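GTPase-activating protein BEM3 (Saccharomyces cerevisiae S288C, PDB 6FSF) acts as a GTPase-activating protein for CDC42 and, less efficiently, RHO1, and binds phosphatidylinositol 3-phosphate, here represented by its tandem PX and PH domains. Local coordinates at residues A[206-211]-A[222-227]; A[145-150]-A[158-163]. One frame throughout, in Å; residues are numbered along the deposited sequence.

Contact 1: A[206-211]-A[222-227]; sequences GFLITE and KYYICT
Leu208 CD1 sits over the centre of one face of the Tyr224 ring, 3.9 Å from its centroid and 11° off the normal, a CH-pi contact. The two side chains run side by side and point the same way. The same methyl, Leu208 CD1, also reaches Lys222 CB at 3.5 Å. Arg148 adds a cation-pi contact to Tyr224. On the opposite side of the sheet the Phe207 ring bends back over the neighbouring strand: its CG lies between the backbone N and the carbonyl carbon (chi1 45°), and Ile225 O comes to lie over the centre of one ring face. From the rim, Phe207 CE2 touches Ile225 CB at 3.6 Å, and Ile225 CD1 extends to meet Ile209 CD1 at 3.7 Å, so Ile225 touches both Phe207 and Ile209 on this face. Between the two layers, Phe207 and Ile225 exchange both backbone bonds, as do Ile209 and Tyr223; Tyr223 N to Ile209 O measures 2.8 Å. Cys226 SG rests on Gly206 CA at 3.6 Å. This is a regular antiparallel pairing, the last beta hairpin of the PH domain, which is followed, after a short turn, by the C-terminal helix 230-240 characteristic of that fold.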
loop_
_atom_site.group_PDB
_atom_site.type_symbol
_atom_site.label_atom_id
_atom_site.label_comp_id
_atom_site.label_asym_id
_atom_site.label_seq_id
_atom_site.Cartn_x
_atom_site.Cartn_y
_atom_site.Cartn_z
ATOM N N GLY A 206 -7.042 -6.523 12.149
ATOM C CA GLY A 206 -6.344 -6.153 13.361
ATOM C C GLY A 206 -6.200 -7.250 14.395
ATOM O O GLY A 206 -6.920 -8.254 14.367
ATOM N N PHE A 207 -5.258 -7.056 15.314
ATOM C CA PHE A 207 -5.036 -7.973 16.420
ATOM C C PHE A 207 -4.485 -7.184 17.599
ATOM O O PHE A 207 -3.996 -6.061 17.446
ATOM C CB PHE A 207 -4.091 -9.115 16.031
ATOM C CG PHE A 207 -2.871 -8.666 15.278
ATOM C CD1 PHE A 207 -2.837 -8.718 13.893
ATOM C CD2 PHE A 207 -1.757 -8.195 15.953
ATOM C CE1 PHE A 207 -1.716 -8.307 13.197
ATOM C CE2 PHE A 207 -0.633 -7.782 15.263
ATOM C CZ PHE A 207 -0.613 -7.838 13.883
ATOM N N LEU A 208 -4.569 -7.785 18.783
ATOM C CA LEU A 208 -4.160 -7.144 20.026
ATOM C C LEU A 208 -2.994 -7.903 20.639
ATOM O O LEU A 208 -3.050 -9.129 20.780
ATOM C CB LEU A 208 -5.324 -7.081 21.020
ATOM C CG LEU A 208 -4.969 -6.683 22.455
ATOM C CD1 LEU A 208 -4.325 -5.305 22.478
ATOM C CD2 LEU A 208 -6.197 -6.723 23.352
ATOM N N ILE A 209 -1.947 -7.172 21.012
ATOM C CA ILE A 209 -0.797 -7.723 21.718
ATOM C C ILE A 209 -0.798 -7.150 23.129
ATOM O O ILE A 209 -0.678 -5.932 23.313
ATOM C CB ILE A 209 0.521 -7.411 20.993
ATOM C CG1 ILE A 209 0.486 -7.957 19.565
ATOM C CG2 ILE A 209 1.697 -7.996 21.753
ATOM C CD1 ILE A 209 1.791 -7.796 18.815
ATOM N N THR A 210 -0.938 -8.025 24.124
ATOM C CA THR A 210 -1.016 -7.632 25.531
ATOM C C THR A 210 0.248 -8.113 26.237
ATOM O O THR A 210 0.349 -9.283 26.616
ATOM C CB THR A 210 -2.268 -8.203 26.191
ATOM O OG1 THR A 210 -3.428 -7.815 25.441
ATOM C CG2 THR A 210 -2.402 -7.677 27.611
ATOM N N GLU A 211 1.199 -7.201 26.434
ATOM C CA GLU A 211 2.515 -7.540 26.965
ATOM C C GLU A 211 2.512 -7.432 28.487
ATOM O O GLU A 211 2.172 -6.382 29.039
ATOM C CB GLU A 211 3.585 -6.626 26.369
ATOM C CG GLU A 211 5.010 -7.056 26.676
ATOM C CD GLU A 211 6.036 -6.038 26.220
ATOM O OE1 GLU A 211 5.817 -4.830 26.451
ATOM O OE2 GLU A 211 7.056 -6.445 25.624
ATOM N N LYS A 222 -1.270 -2.947 26.256
ATOM C CA LYS A 222 -2.002 -3.427 25.088
ATOM C C LYS A 222 -1.684 -2.565 23.876
ATOM O O LYS A 222 -1.803 -1.336 23.939
ATOM C CB LYS A 222 -3.512 -3.398 25.332
ATOM C CG LYS A 222 -3.950 -3.845 26.710
ATOM C CD LYS A 222 -5.332 -3.292 27.012
ATOM C CE LYS A 222 -6.217 -4.336 27.668
ATOM N NZ LYS A 222 -7.624 -3.854 27.795
ATOM N N TYR A 223 -1.294 -3.208 22.773
ATOM C CA TYR A 223 -1.043 -2.531 21.505
ATOM C C TYR A 223 -1.983 -3.093 20.447
ATOM O O TYR A 223 -2.024 -4.307 20.232
ATOM C CB TYR A 223 0.413 -2.698 21.037
ATOM C CG TYR A 223 1.477 -2.120 21.962
ATOM C CD1 TYR A 223 1.137 -1.444 23.116
ATOM C CD2 TYR A 223 2.824 -2.247 21.668
ATOM C CE1 TYR A 223 2.094 -0.930 23.960
ATOM C CE2 TYR A 223 3.790 -1.715 22.503
ATOM C CZ TYR A 223 3.418 -1.062 23.651
ATOM O OH TYR A 223 4.366 -0.538 24.496
ATOM N N TYR A 224 -2.724 -2.214 19.781
ATOM C CA TYR A 224 -3.625 -2.599 18.700
ATOM C C TYR A 224 -2.920 -2.362 17.370
ATOM O O TYR A 224 -2.483 -1.242 17.084
ATOM C CB TYR A 224 -4.934 -1.816 18.777
ATOM C CG TYR A 224 -5.692 -2.054 20.064
ATOM C CD1 TYR A 224 -6.671 -3.035 20.145
ATOM C CD2 TYR A 224 -5.416 -1.307 21.203
ATOM C CE1 TYR A 224 -7.362 -3.260 21.323
ATOM C CE2 TYR A 224 -6.100 -1.526 22.384
ATOM C CZ TYR A 224 -7.072 -2.502 22.438
ATOM O OH TYR A 224 -7.757 -2.724 23.611
ATOM N N ILE A 225 -2.798 -3.417 16.566
ATOM C CA ILE A 225 -2.019 -3.387 15.335
ATOM C C ILE A 225 -2.874 -3.930 14.198
ATOM O O ILE A 225 -3.492 -4.992 14.333
ATOM C CB ILE A 225 -0.718 -4.202 15.470
ATOM C CG1 ILE A 225 0.150 -3.631 16.594
ATOM C CG2 ILE A 225 0.042 -4.219 14.154
ATOM C CD1 ILE A 225 1.210 -4.584 17.092
ATOM N N CYS A 226 -2.904 -3.206 13.083
ATOM C CA CYS A 226 -3.633 -3.616 11.895
ATOM C C CYS A 226 -2.691 -3.653 10.699
ATOM O O CYS A 226 -1.745 -2.866 10.610
ATOM C CB CYS A 226 -4.802 -2.668 11.602
ATOM S SG CYS A 226 -6.058 -2.594 12.895
ATOM N N THR A 227 -2.953 -4.582 9.787
ATOM C CA THR A 227 -2.234 -4.663 8.526
ATOM C C THR A 227 -3.070 -4.048 7.410
ATOM O O THR A 227 -4.258 -3.767 7.569
ATOM C CB THR A 227 -1.879 -6.115 8.190
ATOM O OG1 THR A 227 -3.035 -6.948 8.352
ATOM C CG2 THR A 227 -0.761 -6.620 9.091
#

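Contact 2: A[145-150]-A[158-163]; sequences LLLRRP and TWRVRY
Arg148 and Trp159 carry the contact, the aliphatic part of the arginine crossing one face of the indole. Arg148 CB lies over the six-membered ring, 3.5 Å from its centroid and 16° off the normal, in a CH-pi contact. CG is anti to the backbone N (chi1 -178°), and farther out CD comes within 3.8 Å of Trp159 CZ2. The guanidinium plane is turned 63° from the indole, so the two are not stacked flat; that group makes cation-pi contacts with Phe201 and Tyr224. Trp159 NE1 is satisfied by a hydrogen bond to Phe201 O. An alanine at Trp159 would probably leave the Arg148 chain without the surface it lies on and Phe201 O without this donor. Leu146 and Val161 meet obliquely, CD2 to CG2 at 3.9 Å. On the other face of the sheet Leu147 CD2 packs on Arg162 CG, also at 3.9 Å, while Arg162 NH1 forms a salt bridge with Glu181. Paired backbone bonds join Leu145 to Arg162 and Leu147 to Arg160, the shortest being Leu145 N to Arg162 O at 2.7 Å. The hairpin lies between strands 221-226 and 170-174 in the PH sheet; Leu146 touches Val93 and Trp159 touches Pro90 of helix 90-107, so this hairpin packs against a helix of the PX domain.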
loop_
_atom_site.group_PDB
_atom_site.type_symbol
_atom_site.label_atom_id
_atom_site.label_comp_id
_atom_site.label_asym_id
_atom_site.label_seq_id
_atom_site.Cartn_x
_atom_site.Cartn_y
_atom_site.Cartn_z
ATOM N N LEU A 145 2.655 -1.144 9.348
ATOM C CA LEU A 145 1.581 -1.461 10.277
ATOM C C LEU A 145 0.903 -0.179 10.736
ATOM O O LEU A 145 1.457 0.916 10.620
ATOM C CB LEU A 145 2.100 -2.247 11.490
ATOM C CG LEU A 145 2.804 -3.577 11.222
ATOM C CD1 LEU A 145 3.396 -4.135 12.509
ATOM C CD2 LEU A 145 1.849 -4.575 10.592
ATOM N N LEU A 146 -0.308 -0.332 11.264
ATOM C CA LEU A 146 -1.064 0.760 11.863
ATOM C C LEU A 146 -1.245 0.470 13.346
ATOM O O LEU A 146 -1.687 -0.620 13.718
ATOM C CB LEU A 146 -2.422 0.941 11.178
ATOM C CG LEU A 146 -2.373 1.433 9.728
ATOM C CD1 LEU A 146 -3.768 1.529 9.133
ATOM C CD2 LEU A 146 -1.663 2.775 9.644
ATOM N N LEU A 147 -0.903 1.443 14.189
ATOM C CA LEU A 147 -0.826 1.250 15.631
ATOM C C LEU A 147 -1.769 2.197 16.359
ATOM O O LEU A 147 -1.841 3.388 16.036
ATOM C CB LEU A 147 0.607 1.463 16.131
ATOM C CG LEU A 147 0.841 1.358 17.639
ATOM C CD1 LEU A 147 0.496 -0.034 18.143
ATOM C CD2 LEU A 147 2.280 1.711 17.972
ATOM N N ARG A 148 -2.481 1.662 17.351
ATOM C CA ARG A 148 -3.353 2.439 18.218
ATOM C C ARG A 148 -3.096 2.052 19.668
ATOM O O ARG A 148 -2.739 0.909 19.968
ATOM C CB ARG A 148 -4.840 2.220 17.879
ATOM C CG ARG A 148 -5.814 3.036 18.725
ATOM C CD ARG A 148 -7.264 2.686 18.416
ATOM N NE ARG A 148 -7.608 1.314 18.789
ATOM C CZ ARG A 148 -8.179 0.970 19.942
ATOM N NH1 ARG A 148 -8.472 1.897 20.846
ATOM N NH2 ARG A 148 -8.458 -0.302 20.190
ATOM N N ARG A 149 -3.273 3.020 20.565
ATOM C CA ARG A 149 -3.157 2.816 21.998
ATOM C C ARG A 149 -4.463 3.192 22.687
ATOM O O ARG A 149 -5.178 4.083 22.218
ATOM C CB ARG A 149 -2.014 3.652 22.582
ATOM C CG ARG A 149 -0.671 3.368 21.943
ATOM C CD ARG A 149 -0.251 1.928 22.185
ATOM N NE ARG A 149 -0.270 1.607 23.607
ATOM C CZ ARG A 149 0.706 1.923 24.453
ATOM N NH1 ARG A 149 0.608 1.594 25.734
ATOM N NH2 ARG A 149 1.783 2.564 24.017
ATOM N N PRO A 150 -4.804 2.530 23.805
ATOM C CA PRO A 150 -6.032 2.810 24.559
ATOM C C PRO A 150 -6.173 4.275 24.968
ATOM O O PRO A 150 -5.252 4.830 25.567
ATOM C CB PRO A 150 -5.891 1.916 25.794
ATOM C CG PRO A 150 -5.031 0.789 25.336
ATOM C CD PRO A 150 -4.043 1.414 24.395
ATOM N N THR A 158 -5.988 7.559 18.346
ATOM C CA THR A 158 -5.772 7.682 16.914
ATOM C C THR A 158 -4.787 6.622 16.431
ATOM O O THR A 158 -4.047 6.018 17.211
ATOM C CB THR A 158 -5.253 9.079 16.562
ATOM O OG1 THR A 158 -4.090 9.373 17.351
ATOM C CG2 THR A 158 -6.321 10.130 16.831
ATOM N N TRP A 159 -4.801 6.388 15.125
ATOM C CA TRP A 159 -3.892 5.452 14.481
ATOM C C TRP A 159 -2.657 6.183 13.967
ATOM O O TRP A 159 -2.713 7.360 13.603
ATOM C CB TRP A 159 -4.581 4.719 13.326
ATOM C CG TRP A 159 -5.782 3.928 13.749
ATOM C CD1 TRP A 159 -7.081 4.348 13.753
ATOM C CD2 TRP A 159 -5.795 2.581 14.237
ATOM N NE1 TRP A 159 -7.901 3.346 14.212
ATOM C CE2 TRP A 159 -7.136 2.251 14.517
ATOM C CE3 TRP A 159 -4.802 1.622 14.464
ATOM C CZ2 TRP A 159 -7.511 1.003 15.010
ATOM C CZ3 TRP A 159 -5.177 0.381 14.955
ATOM C CH2 TRP A 159 -6.520 0.084 15.224
ATOM N N ARG A 160 -1.536 5.465 13.945
ATOM C CA ARG A 160 -0.265 6.005 13.482
ATOM C C ARG A 160 0.481 4.930 12.702
ATOM O O ARG A 160 0.432 3.748 13.053
ATOM C CB ARG A 160 0.591 6.505 14.652
ATOM C CG ARG A 160 0.735 5.492 15.785
ATOM C CD ARG A 160 1.611 6.018 16.913
ATOM N NE ARG A 160 1.049 7.198 17.560
ATOM C CZ ARG A 160 1.690 7.917 18.476
ATOM N NH1 ARG A 160 1.109 8.979 19.019
ATOM N NH2 ARG A 160 2.915 7.575 18.848
ATOM N N VAL A 161 1.172 5.349 11.645
ATOM C CA VAL A 161 1.918 4.430 10.791
ATOM C C VAL A 161 3.193 4.002 11.504
ATOM O O VAL A 161 3.953 4.840 12.003
ATOM C CB VAL A 161 2.232 5.083 9.435
ATOM C CG1 VAL A 161 3.008 4.123 8.548
ATOM C CG2 VAL A 161 0.947 5.539 8.756
ATOM N N ARG A 162 3.433 2.694 11.549
ATOM C CA ARG A 162 4.645 2.134 12.122
ATOM C C ARG A 162 5.229 1.113 11.159
ATOM O O ARG A 162 4.508 0.498 10.371
ATOM C CB ARG A 162 4.379 1.465 13.478
ATOM C CG ARG A 162 4.112 2.435 14.612
ATOM C CD ARG A 162 5.367 3.215 14.960
ATOM N NE ARG A 162 5.165 4.653 14.837
ATOM C CZ ARG A 162 4.793 5.441 15.839
ATOM N NH1 ARG A 162 4.580 4.929 17.043
ATOM N NH2 ARG A 162 4.632 6.743 15.638
ATOM N N TYR A 163 6.543 0.940 11.224
ATOM C CA TYR A 163 7.229 -0.113 10.487
ATOM C C TYR A 163 7.704 -1.157 11.488
ATOM O O TYR A 163 8.493 -0.845 12.384
ATOM C CB TYR A 163 8.398 0.442 9.677
ATOM C CG TYR A 163 9.168 -0.628 8.944
ATOM C CD1 TYR A 163 10.532 -0.785 9.141
ATOM C CD2 TYR A 163 8.525 -1.495 8.069
ATOM C CE1 TYR A 163 11.240 -1.765 8.475
ATOM C CE2 TYR A 163 9.225 -2.482 7.400
ATOM C CZ TYR A 163 10.582 -2.613 7.608
ATOM O OH TYR A 163 11.290 -3.592 6.947
#

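From the N terminus, the chain first passes through the region containing the PX domain, then enters strand 142-148. Contact 2 closes the loop between this strand and 160-167, part of which is not modelled. The chain then continues through strands 170-174, 179-184 and 188-193 before contact 1 closes the second loop, between 206-211 and 221-226, also incompletely modelled. The two contacts therefore follow in series, neither nested nor crossed. In space they are neighbours, their centres about 9 Å apart, because strand 221-226 returns to pair antiparallel with 142-148. Probable hydrogen bonds from Arg148 N to Tyr224 O and from Cys226 N to Leu146 O tie the first and last strands of the PH sheet together.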